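Local coordinates for Tat pathway signal sequence domain protein (PDB 4Q9A) that probably hydrolyses ester bonds of acylated substrates, as a GDSL-like lipase/acylhydrolase of the SGNH hydrolase clan, at residues N39-M44 against K69-G74; L151-A156 against P199-S204; N181-P186 against M223-L228. One frame throughout, in Å; residues are numbered along the deposited sequence.

Contact 1 (N39-M44 against K69-G74); sequences NRCNTM and KIYNRG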
loop_
_atom_site.group_PDB
_atom_site.type_symbol
_atom_site.label_atom_id
_atom_site.label_comp_id
_atom_site.label_asym_id
_atom_site.label_seq_id
_atom_site.Cartn_x
_atom_site.Cartn_y
_atom_site.Cartn_z
ATOM N N ASN A 39 6.984 14.391 12.608
ATOM C CA ASN A 39 8.411 14.422 12.970
ATOM C C ASN A 39 9.005 12.997 13.009
ATOM O O ASN A 39 10.222 12.819 13.079
ATOM C CB ASN A 39 8.607 15.107 14.326
ATOM C CG ASN A 39 8.306 16.589 14.370
ATOM O OD1 ASN A 39 8.004 17.238 13.344
ATOM N ND2 ASN A 39 8.402 17.156 15.585
ATOM N N ARG A 40 8.122 11.992 12.952
ATOM C CA ARG A 40 8.405 10.565 13.005
ATOM C C ARG A 40 8.398 9.956 11.628
ATOM O O ARG A 40 7.509 10.257 10.822
ATOM C CB ARG A 40 7.341 9.821 13.849
ATOM C CG ARG A 40 7.209 10.253 15.308
ATOM C CD ARG A 40 6.726 9.098 16.142
ATOM N NE ARG A 40 5.336 8.757 15.835
ATOM C CZ ARG A 40 4.780 7.585 16.113
ATOM N NH1 ARG A 40 5.489 6.632 16.713
ATOM N NH2 ARG A 40 3.513 7.354 15.797
ATOM N N CYS A 41 9.325 9.021 11.386
ATOM C CA CYS A 41 9.377 8.261 10.147
ATOM C C CYS A 41 8.383 7.119 10.227
ATOM O O CYS A 41 7.796 6.857 11.282
ATOM C CB CYS A 41 10.782 7.732 9.904
ATOM S SG CYS A 41 11.403 6.628 11.213
ATOM N N ASN A 42 8.214 6.431 9.098
ATOM C CA ASN A 42 7.469 5.194 8.894
ATOM C C ASN A 42 6.038 5.178 9.457
ATOM O O ASN A 42 5.578 4.117 9.891
ATOM C CB ASN A 42 8.288 4.007 9.436
ATOM C CG ASN A 42 9.706 3.972 8.905
ATOM O OD1 ASN A 42 10.034 4.572 7.870
ATOM N ND2 ASN A 42 10.583 3.272 9.603
ATOM N N THR A 43 5.305 6.310 9.349
ATOM C CA THR A 43 3.893 6.380 9.764
ATOM C C THR A 43 3.002 6.803 8.590
ATOM O O THR A 43 3.495 7.367 7.613
ATOM C CB THR A 43 3.643 7.337 10.979
ATOM O OG1 THR A 43 3.694 8.713 10.579
ATOM C CG2 THR A 43 4.521 7.039 12.211
HETATM N N MSE A 44 1.677 6.584 8.723
HETATM C CA MSE A 44 0.672 7.015 7.745
HETATM C C MSE A 44 0.726 8.538 7.572
HETATM O O MSE A 44 0.712 9.045 6.453
HETATM C CB MSE A 44 -0.717 6.585 8.221
HETATM C CG MSE A 44 -1.074 5.164 7.814
HETATM SE SE MSE A 44 -1.389 5.030 5.895
HETATM C CE MSE A 44 -3.132 6.020 5.815
ATOM N N LYS A 69 14.576 4.115 7.738
ATOM C CA LYS A 69 13.815 5.259 8.235
ATOM C C LYS A 69 13.391 6.041 7.003
ATOM O O LYS A 69 14.247 6.623 6.321
ATOM C CB LYS A 69 14.633 6.119 9.237
ATOM C CG LYS A 69 15.521 5.345 10.234
ATOM C CD LYS A 69 15.815 6.185 11.481
ATOM C CE LYS A 69 17.135 5.849 12.109
ATOM N NZ LYS A 69 17.431 6.716 13.268
ATOM N N ILE A 70 12.086 5.971 6.659
ATOM C CA ILE A 70 11.535 6.577 5.442
ATOM C C ILE A 70 10.740 7.858 5.761
ATOM O O ILE A 70 9.908 7.887 6.677
ATOM C CB ILE A 70 10.703 5.547 4.625
ATOM C CG1 ILE A 70 11.489 4.211 4.464
ATOM C CG2 ILE A 70 10.341 6.116 3.244
ATOM C CD1 ILE A 70 10.725 3.042 3.949
ATOM N N TYR A 71 11.032 8.920 4.991
ATOM C CA TYR A 71 10.446 10.256 5.131
ATOM C C TYR A 71 9.889 10.757 3.803
ATOM O O TYR A 71 10.372 10.347 2.745
ATOM C CB TYR A 71 11.514 11.248 5.657
ATOM C CG TYR A 71 11.936 10.964 7.078
ATOM C CD1 TYR A 71 11.203 11.451 8.154
ATOM C CD2 TYR A 71 13.072 10.208 7.349
ATOM C CE1 TYR A 71 11.586 11.190 9.465
ATOM C CE2 TYR A 71 13.463 9.937 8.661
ATOM C CZ TYR A 71 12.718 10.437 9.716
ATOM O OH TYR A 71 13.056 10.179 11.019
ATOM N N ASN A 72 8.891 11.666 3.873
ATOM C CA ASN A 72 8.260 12.320 2.723
ATOM C C ASN A 72 8.282 13.829 2.952
ATOM O O ASN A 72 7.822 14.296 4.001
ATOM C CB ASN A 72 6.820 11.808 2.514
ATOM C CG ASN A 72 6.053 12.341 1.307
ATOM O OD1 ASN A 72 6.463 13.269 0.588
ATOM N ND2 ASN A 72 4.866 11.789 1.088
ATOM N N ARG A 73 8.836 14.596 1.995
ATOM C CA ARG A 73 8.857 16.054 2.142
ATOM C C ARG A 73 8.200 16.790 0.940
ATOM O O ARG A 73 8.261 18.026 0.874
ATOM C CB ARG A 73 10.273 16.581 2.421
ATOM C CG ARG A 73 10.714 16.374 3.874
ATOM C CD ARG A 73 9.792 17.002 4.922
ATOM N NE ARG A 73 9.288 16.017 5.884
ATOM C CZ ARG A 73 8.408 16.281 6.849
ATOM N NH1 ARG A 73 7.907 17.505 6.986
ATOM N NH2 ARG A 73 7.999 15.318 7.661
ATOM N N GLY A 74 7.525 16.032 0.065
ATOM C CA GLY A 74 6.834 16.583 -1.088
ATOM C C GLY A 74 5.794 17.619 -0.708
ATOM O O GLY A 74 5.160 17.513 0.351
#

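Contact 2 (L151-A156 against P199-S204); sequences LRDGAA and PARYWS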
loop_
_atom_site.group_PDB
_atom_site.type_symbol
_atom_site.label_atom_id
_atom_site.label_comp_id
_atom_site.label_asym_id
_atom_site.label_seq_id
_atom_site.Cartn_x
_atom_site.Cartn_y
_atom_site.Cartn_z
ATOM N N LEU A 151 -1.353 10.894 -18.331
ATOM C CA LEU A 151 -2.286 9.969 -18.944
ATOM C C LEU A 151 -3.200 10.848 -19.853
ATOM O O LEU A 151 -3.953 11.690 -19.356
ATOM C CB LEU A 151 -3.022 9.166 -17.864
ATOM C CG LEU A 151 -2.155 8.113 -17.109
ATOM C CD1 LEU A 151 -1.512 8.701 -15.819
ATOM C CD2 LEU A 151 -2.974 6.874 -16.769
ATOM N N ARG A 152 -3.004 10.738 -21.188
ATOM C CA ARG A 152 -3.645 11.529 -22.242
ATOM C C ARG A 152 -5.176 11.636 -22.118
ATOM O O ARG A 152 -5.754 12.697 -22.434
ATOM C CB ARG A 152 -3.290 10.964 -23.620
ATOM C CG ARG A 152 -1.861 11.254 -24.049
ATOM C CD ARG A 152 -1.652 11.127 -25.547
ATOM N NE ARG A 152 -0.271 11.438 -25.932
ATOM C CZ ARG A 152 0.084 11.987 -27.090
ATOM N NH1 ARG A 152 -0.837 12.301 -27.996
ATOM N NH2 ARG A 152 1.362 12.236 -27.350
ATOM N N ASP A 153 -5.833 10.541 -21.678
ATOM C CA ASP A 153 -7.287 10.546 -21.516
ATOM C C ASP A 153 -7.707 10.896 -20.075
ATOM O O ASP A 153 -8.786 10.508 -19.620
ATOM C CB ASP A 153 -7.920 9.221 -21.972
ATOM C CG ASP A 153 -9.343 9.359 -22.528
ATOM O OD1 ASP A 153 -9.762 10.511 -22.847
ATOM O OD2 ASP A 153 -10.031 8.315 -22.672
ATOM N N GLY A 154 -6.880 11.688 -19.398
ATOM C CA GLY A 154 -7.180 12.198 -18.066
ATOM C C GLY A 154 -8.050 13.428 -18.212
ATOM O O GLY A 154 -8.105 14.019 -19.301
ATOM N N ALA A 155 -8.733 13.823 -17.126
ATOM C CA ALA A 155 -9.638 14.975 -17.105
ATOM C C ALA A 155 -8.946 16.325 -17.367
ATOM O O ALA A 155 -9.536 17.166 -18.040
ATOM C CB ALA A 155 -10.370 15.042 -15.774
ATOM N N ALA A 156 -7.723 16.531 -16.839
ATOM C CA ALA A 156 -6.971 17.792 -16.907
ATOM C C ALA A 156 -6.111 17.980 -18.163
ATOM O O ALA A 156 -5.598 19.089 -18.385
ATOM C CB ALA A 156 -6.078 17.905 -15.690
ATOM N N PRO A 199 -8.720 1.652 -18.912
ATOM C CA PRO A 199 -8.676 3.086 -19.287
ATOM C C PRO A 199 -7.925 3.979 -18.307
ATOM O O PRO A 199 -7.870 3.697 -17.109
ATOM C CB PRO A 199 -10.152 3.488 -19.354
ATOM C CG PRO A 199 -10.881 2.417 -18.611
ATOM C CD PRO A 199 -10.112 1.165 -18.842
ATOM N N ALA A 200 -7.335 5.063 -18.845
ATOM C CA ALA A 200 -6.533 6.053 -18.123
ATOM C C ALA A 200 -7.171 6.520 -16.819
ATOM O O ALA A 200 -6.474 6.613 -15.808
ATOM C CB ALA A 200 -6.297 7.252 -19.014
ATOM N N ARG A 201 -8.489 6.774 -16.817
ATOM C CA ARG A 201 -9.183 7.307 -15.643
ATOM C C ARG A 201 -9.365 6.282 -14.502
ATOM O O ARG A 201 -9.778 6.660 -13.400
ATOM C CB ARG A 201 -10.483 7.991 -16.047
ATOM C CG ARG A 201 -10.136 9.289 -16.760
ATOM C CD ARG A 201 -11.279 10.236 -16.915
ATOM N NE ARG A 201 -11.132 10.964 -18.172
ATOM C CZ ARG A 201 -11.844 12.031 -18.502
ATOM N NH1 ARG A 201 -12.733 12.533 -17.653
ATOM N NH2 ARG A 201 -11.661 12.617 -19.679
ATOM N N TYR A 202 -8.981 5.022 -14.745
ATOM C CA TYR A 202 -8.913 3.972 -13.739
ATOM C C TYR A 202 -7.622 4.196 -12.935
ATOM O O TYR A 202 -7.619 4.084 -11.706
ATOM C CB TYR A 202 -8.942 2.577 -14.411
ATOM C CG TYR A 202 -8.738 1.417 -13.463
ATOM C CD1 TYR A 202 -9.790 0.923 -12.699
ATOM C CD2 TYR A 202 -7.499 0.797 -13.343
ATOM C CE1 TYR A 202 -9.611 -0.150 -11.827
ATOM C CE2 TYR A 202 -7.313 -0.287 -12.489
ATOM C CZ TYR A 202 -8.370 -0.748 -11.719
ATOM O OH TYR A 202 -8.215 -1.797 -10.850
ATOM N N TRP A 203 -6.541 4.554 -13.644
ATOM C CA TRP A 203 -5.214 4.770 -13.089
ATOM C C TRP A 203 -5.074 6.138 -12.465
ATOM O O TRP A 203 -4.423 6.264 -11.430
ATOM C CB TRP A 203 -4.157 4.594 -14.190
ATOM C CG TRP A 203 -4.223 3.263 -14.873
ATOM C CD1 TRP A 203 -4.836 2.975 -16.056
ATOM C CD2 TRP A 203 -3.743 2.018 -14.357
ATOM N NE1 TRP A 203 -4.717 1.633 -16.336
ATOM C CE2 TRP A 203 -4.067 1.017 -15.300
ATOM C CE3 TRP A 203 -3.073 1.644 -13.174
ATOM C CZ2 TRP A 203 -3.725 -0.330 -15.112
ATOM C CZ3 TRP A 203 -2.737 0.304 -12.990
ATOM C CH2 TRP A 203 -3.057 -0.662 -13.955
ATOM N N SER A 204 -5.645 7.164 -13.119
ATOM C CA SER A 204 -5.599 8.576 -12.717
ATOM C C SER A 204 -6.752 9.293 -13.351
ATOM O O SER A 204 -6.852 9.300 -14.579
ATOM C CB SER A 204 -4.283 9.226 -13.144
ATOM O OG SER A 204 -4.467 10.622 -13.315
#

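Contact 3 (N181-P186 against M223-L228); sequences NTIFVP and MEATGL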
loop_
_atom_site.group_PDB
_atom_site.type_symbol
_atom_site.label_atom_id
_atom_site.label_comp_id
_atom_site.label_asym_id
_atom_site.label_seq_id
_atom_site.Cartn_x
_atom_site.Cartn_y
_atom_site.Cartn_z
ATOM N N ASN A 181 24.507 10.371 -13.309
ATOM C CA ASN A 181 24.540 8.902 -13.208
ATOM C C ASN A 181 23.662 8.383 -12.033
ATOM O O ASN A 181 24.119 7.623 -11.172
ATOM C CB ASN A 181 25.974 8.373 -13.125
ATOM C CG ASN A 181 26.049 6.867 -13.170
ATOM O OD1 ASN A 181 25.392 6.207 -13.990
ATOM N ND2 ASN A 181 26.767 6.291 -12.216
ATOM N N THR A 182 22.399 8.819 -12.023
ATOM C CA THR A 182 21.409 8.435 -11.016
ATOM C C THR A 182 20.555 7.260 -11.515
ATOM O O THR A 182 20.694 6.826 -12.665
ATOM C CB THR A 182 20.494 9.635 -10.687
ATOM O OG1 THR A 182 19.599 9.857 -11.773
ATOM C CG2 THR A 182 21.263 10.900 -10.387
ATOM N N ILE A 183 19.648 6.779 -10.654
ATOM C CA ILE A 183 18.668 5.763 -11.048
ATOM C C ILE A 183 17.507 6.551 -11.691
ATOM O O ILE A 183 17.200 7.674 -11.248
ATOM C CB ILE A 183 18.219 4.825 -9.878
ATOM C CG1 ILE A 183 19.425 4.030 -9.285
ATOM C CG2 ILE A 183 17.023 3.923 -10.268
ATOM C CD1 ILE A 183 19.631 2.618 -9.744
ATOM N N PHE A 184 16.911 5.988 -12.757
ATOM C CA PHE A 184 15.825 6.644 -13.452
ATOM C C PHE A 184 14.556 5.747 -13.475
ATOM O O PHE A 184 14.590 4.610 -13.965
ATOM C CB PHE A 184 16.284 7.058 -14.857
ATOM C CG PHE A 184 15.297 7.943 -15.575
ATOM C CD1 PHE A 184 15.071 9.253 -15.153
ATOM C CD2 PHE A 184 14.571 7.462 -16.658
ATOM C CE1 PHE A 184 14.133 10.067 -15.807
ATOM C CE2 PHE A 184 13.636 8.273 -17.311
ATOM C CZ PHE A 184 13.434 9.576 -16.892
ATOM N N VAL A 185 13.447 6.245 -12.902
ATOM C CA VAL A 185 12.191 5.482 -12.897
ATOM C C VAL A 185 11.361 5.984 -14.107
ATOM O O VAL A 185 10.969 7.156 -14.131
ATOM C CB VAL A 185 11.404 5.513 -11.549
ATOM C CG1 VAL A 185 10.392 4.374 -11.507
ATOM C CG2 VAL A 185 12.331 5.424 -10.342
ATOM N N PRO A 186 11.166 5.144 -15.158
ATOM C CA PRO A 186 10.458 5.619 -16.364
ATOM C C PRO A 186 8.941 5.439 -16.273
ATOM O O PRO A 186 8.356 4.595 -16.972
ATOM C CB PRO A 186 11.073 4.765 -17.476
ATOM C CG PRO A 186 11.487 3.491 -16.792
ATOM C CD PRO A 186 11.595 3.737 -15.317
HETATM N N MSE A 223 10.433 0.223 -7.116
HETATM C CA MSE A 223 11.144 -0.899 -6.502
HETATM C C MSE A 223 11.981 -1.636 -7.555
HETATM O O MSE A 223 13.114 -2.006 -7.278
HETATM C CB MSE A 223 10.169 -1.846 -5.806
HETATM C CG MSE A 223 9.506 -1.235 -4.589
HETATM SE SE MSE A 223 10.752 -0.732 -3.193
HETATM C CE MSE A 223 10.997 -2.500 -2.438
ATOM N N GLU A 224 11.440 -1.770 -8.783
ATOM C CA GLU A 224 12.090 -2.416 -9.921
ATOM C C GLU A 224 13.283 -1.597 -10.440
ATOM O O GLU A 224 14.356 -2.168 -10.581
ATOM C CB GLU A 224 11.089 -2.652 -11.051
ATOM C CG GLU A 224 11.474 -3.796 -11.971
ATOM C CD GLU A 224 10.334 -4.281 -12.847
ATOM O OE1 GLU A 224 9.365 -4.865 -12.304
ATOM O OE2 GLU A 224 10.418 -4.084 -14.082
ATOM N N ALA A 225 13.106 -0.291 -10.738
ATOM C CA ALA A 225 14.178 0.562 -11.273
ATOM C C ALA A 225 15.390 0.623 -10.337
ATOM O O ALA A 225 16.528 0.598 -10.805
ATOM C CB ALA A 225 13.659 1.973 -11.544
ATOM N N THR A 226 15.139 0.676 -9.010
ATOM C CA THR A 226 16.172 0.752 -7.970
ATOM C C THR A 226 16.828 -0.605 -7.719
ATOM O O THR A 226 17.914 -0.651 -7.153
ATOM C CB THR A 226 15.590 1.319 -6.677
ATOM O OG1 THR A 226 14.502 0.498 -6.244
ATOM C CG2 THR A 226 15.155 2.772 -6.824
ATOM N N GLY A 227 16.167 -1.680 -8.142
ATOM C CA GLY A 227 16.634 -3.047 -7.964
ATOM C C GLY A 227 16.432 -3.572 -6.558
ATOM O O GLY A 227 17.087 -4.544 -6.161
ATOM N N LEU A 228 15.527 -2.937 -5.785
ATOM C CA LEU A 228 15.247 -3.331 -4.403
ATOM C C LEU A 228 14.091 -4.394 -4.309
ATOM O O LEU A 228 13.349 -4.417 -3.313
ATOM C CB LEU A 228 14.949 -2.080 -3.546
ATOM C CG LEU A 228 16.060 -1.025 -3.472
ATOM C CD1 LEU A 228 15.513 0.324 -3.040
ATOM C CD2 LEU A 228 17.176 -1.456 -2.561
#

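Contact 1 (N39-M44 against K69-G74)
Ile70 N donates to Asn42 OD1 at 2.8 Å, and Asn42 N returns a bond to Ile70 O at 3.3 Å, so a single asparagine serves both polar backbone atoms of Ile70. The first bond meets the side-chain carbonyl with its donor tilted 20° from the plane, while the amide nitrogen at the other branch of the same group reaches Pro68 O. Asparagine suits this place: its amide has both an acceptor and a donor, and it readily adopts the positive phi (50°) found here. Lys69, Tyr71 and Arg73 bond through their backbones to strand 21-26, so the loop covers the other edge of 69-72, an outermost strand of the parallel sheet in the alpha/beta fold typical of SGNH hydrolases. Beside this pairing, Cys41 CB stands over one face of the Tyr71 ring, offset toward the rim at CZ and 3.7 Å from the centroid, in a CH-pi contact. Cys41 SG lies obliquely to the ring and meets Lys69 CB at 3.8 Å; chi1 of 60° sets it between the backbone N and the carbonyl carbon. An alanine in place of Tyr71 would probably leave Cys41 CB without its aromatic support and open a gap beside the backbone of Arg40.

Contact 2 (L151-A156 against P199-S204)
Arg201 NE donates to Asp153 O at 2.8 Å, with an N-H...O angle of 157°, the one hydrogen bond that joins the two segments. The acceptor sits near the edge of the guanidinium, 17° out of its plane. Arginine suits the position because its long chain can lay a flat group against the peptide that follows the turn: the peptide nitrogen of Ala155 lies over the centre of one face, 3.8 Å from Arg201 CZ. Charge adds less, since Asp153 OD1 and Arg201 NH2 are 4.3 Å apart, beyond a salt bridge, though the opposite charges probably still attract weakly.

Backbone bonds shape each partner. Leu151 to Gly154 form a type I turn, closed by Gly154 N to Leu151 O at 2.9 Å. Facing it, Ala200 O accepts from Ser204 N in a short, weakly bonded helix.

The apolar contacts centre on Leu151, whose two methyl branches divide the work. CD2 of Leu151 meets Trp203 CB at 3.6 Å, the two side chains crossing at about a right angle, while CD1 touches Ser204 CB at 3.9 Å. Ala200 CB fits between Leu151 CB and Asp153 CB, 3.9 Å from the latter, and so small a methyl suits this close approach of helix and turn. Trp203 NE1 bonds to Ala198 O, and its side chain also packs on Ala64 of the second subunit.

Ser204 OG bonds to Gly207 N and His209 O, so the contact borders the loop from Asp206 to His209, whose sequence fits the DxxH block that supplies the Asp and His of the catalytic triad in SGNH hydrolases.

Contact 3 (N181-P186 against M223-L228)
Strand 183-185 meets the final turn of helix 212-226, with the CA atoms of Val185 and Ala225 5.5 Å apart and no hydrogen bond between the two segments. Ala225 carries the contact: its CB meets Val185 CG2 at 3.9 Å and Phe184 O at 3.7 Å. A methyl group is small enough to let the helix come this close to the strand. Ile183 covers the carbonyl side of the same residue, its CG2 lying 3.4 Å from Ala225 O and 4.1 Å from Thr226 CG2. Chi1 of -61° sets its CG1 beside the backbone N, with CG2 anti to that N, and beta branching gives Ile183 and Val185 methyls close to the main chain. Thr226 turns its methyl to Ile183 while its hydroxyl bonds back to Trp222 O, which satisfies a buried polar group. Gly227 then ends the helix in a Schellman motif, with a phi of 77° that favours glycine, and Leu228 N bonds to Met223 O at 3.0 Å. The CB of Phe184 points away from this helix, and its ring packs on helix 167-179. An outermost strand with helices packed on both faces is characteristic of the three-layer alpha/beta/alpha sandwich of SGNH hydrolases.

How the contacts relate
Contacts 1 and 3 involve the two outermost strands of one five-stranded parallel sheet, 69-72 and 183-185; their centres are about 20 Å apart. Contact 2 lies off the sheet, about 29 Å from contact 1 and about 24 Å from contact 3 between centres, joining the loop after strand 142-146 to the short helix 200-203. Contact 1 closes before the others open along the chain. The segments of contacts 2 and 3 alternate, so the two contacts cross along the sequence, with helix 212-226 following helix 200-203. Contacts 1 and 2 both touch the second subunit, whereas contact 3 belongs to one chain alone. Contacts 1 and 3 thus lie at opposite borders of the sheet, and contact 2 beside the loop that probably carries the catalytic Asp and His.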